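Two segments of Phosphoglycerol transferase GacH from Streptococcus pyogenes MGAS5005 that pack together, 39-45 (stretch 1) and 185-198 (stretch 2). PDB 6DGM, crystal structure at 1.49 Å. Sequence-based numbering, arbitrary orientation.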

# COMPACT_ATOMS: atom_id res chain seq x y z
N GLN A 39 -12.56 7.23 -11.19
CA GLN A 39 -11.11 7.17 -11.31
C GLN A 39 -10.71 5.71 -11.49
O GLN A 39 -11.21 4.83 -10.79
CB GLN A 39 -10.41 7.63 -10.02
CG GLN A 39 -11.18 8.59 -9.14
CD GLN A 39 -11.11 10.01 -9.63
OE1 GLN A 39 -10.09 10.44 -10.17
NE2 GLN A 39 -12.20 10.75 -9.45
N THR A 40 -9.76 5.47 -12.38
CA THR A 40 -9.03 4.20 -12.38
C THR A 40 -7.88 4.32 -11.40
O THR A 40 -7.17 5.33 -11.37
CB THR A 40 -8.56 3.86 -13.79
OG1 THR A 40 -9.68 3.36 -14.52
CG2 THR A 40 -7.42 2.83 -13.79
N VAL A 41 -7.73 3.32 -10.55
CA VAL A 41 -6.83 3.37 -9.41
C VAL A 41 -5.92 2.15 -9.47
O VAL A 41 -6.40 1.03 -9.68
CB VAL A 41 -7.61 3.43 -8.09
CG1 VAL A 41 -6.66 3.22 -6.94
CG2 VAL A 41 -8.33 4.79 -7.98
N ILE A 42 -4.63 2.38 -9.30
CA ILE A 42 -3.60 1.34 -9.31
C ILE A 42 -2.88 1.38 -7.97
O ILE A 42 -2.25 2.39 -7.64
CB ILE A 42 -2.61 1.55 -10.46
CG1 ILE A 42 -3.32 1.51 -11.82
CG2 ILE A 42 -1.51 0.49 -10.39
CD1 ILE A 42 -2.52 2.14 -12.96
N TYR A 43 -2.97 0.30 -7.20
CA TYR A 43 -2.18 0.14 -5.99
C TYR A 43 -0.95 -0.66 -6.37
O TYR A 43 -1.07 -1.81 -6.80
CB TYR A 43 -2.96 -0.57 -4.88
CG TYR A 43 -3.90 0.31 -4.07
CD1 TYR A 43 -4.31 1.54 -4.54
CD2 TYR A 43 -4.38 -0.12 -2.84
CE1 TYR A 43 -5.18 2.33 -3.79
CE2 TYR A 43 -5.24 0.66 -2.09
CZ TYR A 43 -5.64 1.87 -2.56
OH TYR A 43 -6.49 2.66 -1.81
N LEU A 44 0.22 -0.05 -6.27
CA LEU A 44 1.46 -0.60 -6.81
C LEU A 44 2.40 -0.82 -5.63
O LEU A 44 3.05 0.11 -5.15
CB LEU A 44 2.05 0.38 -7.81
CG LEU A 44 3.05 -0.14 -8.85
CD1 LEU A 44 4.20 -0.86 -8.17
CD2 LEU A 44 2.39 -1.04 -9.85
N LEU A 45 2.42 -2.05 -5.12
CA LEU A 45 3.36 -2.47 -4.08
C LEU A 45 4.67 -2.79 -4.79
O LEU A 45 4.75 -3.75 -5.55
CB LEU A 45 2.79 -3.67 -3.34
CG LEU A 45 3.55 -4.16 -2.10
CD1 LEU A 45 2.74 -5.18 -1.30
CD2 LEU A 45 4.93 -4.75 -2.47
N VAL A 185 6.00 -5.91 -15.51
CA VAL A 185 4.78 -5.63 -14.75
C VAL A 185 4.10 -4.36 -15.29
O VAL A 185 2.89 -4.36 -15.58
CB VAL A 185 5.10 -5.52 -13.25
CG1 VAL A 185 3.87 -5.08 -12.48
CG2 VAL A 185 5.60 -6.88 -12.74
N TYR A 186 4.87 -3.28 -15.42
CA TYR A 186 4.29 -2.01 -15.86
C TYR A 186 3.66 -2.14 -17.24
O TYR A 186 2.57 -1.61 -17.48
CB TYR A 186 5.37 -0.93 -15.87
CG TYR A 186 5.91 -0.51 -14.51
CD1 TYR A 186 5.10 -0.54 -13.38
CD2 TYR A 186 7.21 -0.08 -14.36
CE1 TYR A 186 5.59 -0.15 -12.15
CE2 TYR A 186 7.70 0.32 -13.15
CZ TYR A 186 6.88 0.29 -12.04
OH TYR A 186 7.37 0.70 -10.83
N ASN A 187 4.33 -2.83 -18.16
CA ASN A 187 3.80 -2.93 -19.51
C ASN A 187 2.57 -3.82 -19.56
O ASN A 187 1.67 -3.59 -20.38
CB ASN A 187 4.90 -3.37 -20.47
CG ASN A 187 5.79 -2.21 -20.86
OD1 ASN A 187 5.39 -1.04 -20.76
ND2 ASN A 187 6.98 -2.51 -21.33
N ASN A 188 2.48 -4.79 -18.66
CA ASN A 188 1.27 -5.59 -18.57
C ASN A 188 0.11 -4.79 -17.97
O ASN A 188 -1.04 -4.97 -18.37
CB ASN A 188 1.54 -6.88 -17.82
CG ASN A 188 2.06 -7.97 -18.73
OD1 ASN A 188 1.28 -8.77 -19.25
ND2 ASN A 188 3.37 -7.97 -18.96
N ILE A 189 0.38 -3.89 -17.00
CA ILE A 189 -0.67 -2.97 -16.56
C ILE A 189 -1.17 -2.15 -17.74
O ILE A 189 -2.37 -2.07 -18.01
CB ILE A 189 -0.17 -2.05 -15.44
CG1 ILE A 189 0.22 -2.85 -14.20
CG2 ILE A 189 -1.27 -1.01 -15.07
CD1 ILE A 189 0.96 -2.01 -13.21
N LEU A 190 -0.24 -1.52 -18.47
CA LEU A 190 -0.62 -0.63 -19.57
C LEU A 190 -1.47 -1.35 -20.61
O LEU A 190 -2.42 -0.77 -21.15
CB LEU A 190 0.63 -0.04 -20.21
CG LEU A 190 1.41 0.95 -19.35
CD1 LEU A 190 2.74 1.32 -20.01
CD2 LEU A 190 0.61 2.20 -19.04
N SER A 191 -1.15 -2.62 -20.91
CA SER A 191 -1.91 -3.35 -21.91
C SER A 191 -3.32 -3.70 -21.46
O SER A 191 -4.17 -4.04 -22.29
CB SER A 191 -1.16 -4.64 -22.29
OG SER A 191 -1.22 -5.57 -21.22
N LEU A 192 -3.60 -3.64 -20.16
CA LEU A 192 -4.92 -3.97 -19.65
C LEU A 192 -5.76 -2.73 -19.34
O LEU A 192 -6.98 -2.87 -19.13
CB LEU A 192 -4.81 -4.81 -18.38
CG LEU A 192 -4.21 -6.20 -18.56
CD1 LEU A 192 -3.97 -6.87 -17.20
CD2 LEU A 192 -5.12 -7.05 -19.40
N ILE A 193 -5.16 -1.54 -19.33
CA ILE A 193 -5.93 -0.33 -19.07
C ILE A 193 -6.90 -0.10 -20.21
O ILE A 193 -6.53 -0.09 -21.39
CB ILE A 193 -5.01 0.88 -18.84
CG1 ILE A 193 -4.28 0.72 -17.50
CG2 ILE A 193 -5.84 2.18 -18.83
CD1 ILE A 193 -3.19 1.74 -17.25
N ASN A 194 -8.16 0.11 -19.85
CA ASN A 194 -9.26 0.28 -20.79
C ASN A 194 -9.88 1.62 -20.45
O ASN A 194 -10.60 1.73 -19.44
CB ASN A 194 -10.28 -0.84 -20.64
CG ASN A 194 -11.46 -0.69 -21.60
OD1 ASN A 194 -11.63 0.35 -22.25
ND2 ASN A 194 -12.28 -1.72 -21.70
N PRO A 195 -9.61 2.67 -21.23
CA PRO A 195 -10.14 4.00 -20.91
C PRO A 195 -11.65 4.10 -20.87
O PRO A 195 -12.17 5.11 -20.38
CB PRO A 195 -9.57 4.90 -22.03
CG PRO A 195 -8.50 4.11 -22.70
CD PRO A 195 -8.78 2.66 -22.46
N SER A 196 -12.37 3.12 -21.42
CA SER A 196 -13.83 3.11 -21.38
C SER A 196 -14.39 2.58 -20.07
O SER A 196 -15.61 2.55 -19.90
CB SER A 196 -14.37 2.25 -22.51
OG SER A 196 -14.01 2.79 -23.76
N GLU A 197 -13.52 2.16 -19.16
CA GLU A 197 -13.94 1.60 -17.88
C GLU A 197 -13.17 2.27 -16.75
O GLU A 197 -12.07 2.80 -16.95
CB GLU A 197 -13.65 0.09 -17.81
CG GLU A 197 -14.29 -0.73 -18.90
CD GLU A 197 -15.79 -0.88 -18.76
OE1 GLU A 197 -16.33 -0.82 -17.62
OE2 GLU A 197 -16.46 -1.07 -19.80
N SER A 198 -13.75 2.23 -15.57
CA SER A 198 -13.04 2.54 -14.33
C SER A 198 -12.56 1.23 -13.73
O SER A 198 -13.37 0.34 -13.43
CB SER A 198 -13.96 3.27 -13.34
OG SER A 198 -14.24 4.58 -13.82
O HOH W 1 -9.25 2.51 -17.04

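Strand 40-45 runs nearly antiparallel to helix 185-192, at an angle of 163° between their directions. Their axes come no closer than 11.9 Å, so side chains must fill the space between them. The two stretches bury 337 Å² in all. Thr40, Ile42, Leu44, Tyr186 and Ile189 are all buried, which suits the apolar ones among them.

Apolar contacts join the strand to the helix and to Ile193 just beyond it. On the strand, Thr40, Ile42 and Leu44 point toward stretch 2, as alternation in an extended chain allows. Val41 points away and makes no contact. Ile42 CD1 lies 4.0 Å from Ile189 CG2 and 4.4 Å from Ile193 CD1. Leu44 CD2 is 3.8 Å from Ile189 CD1. Ile189 thus touches both strand residues, and its branched side chain suits a place between them. Leu44 CD2 also sits 4.0 Å from Tyr186 CE1, at the edge of the ring. The CA-to-CB bond of Tyr186 points sideways to the strand, but the end of the side chain comes nearer. Its hydroxyl is hydrogen-bonded elsewhere in the structure.

Polar contacts lie at the other end, where Thr40 meets the segment after the helix. Water 1 bridges the stretches: it hydrogen-bonds Thr40 OG1 at 2.7 Å and donates to Glu197 O at 2.8 Å. The threonine hydroxyl suits this place because it can bind the water. Thr40 OG1 also packs 3.5 Å from Ser198 CA, a backbone atom.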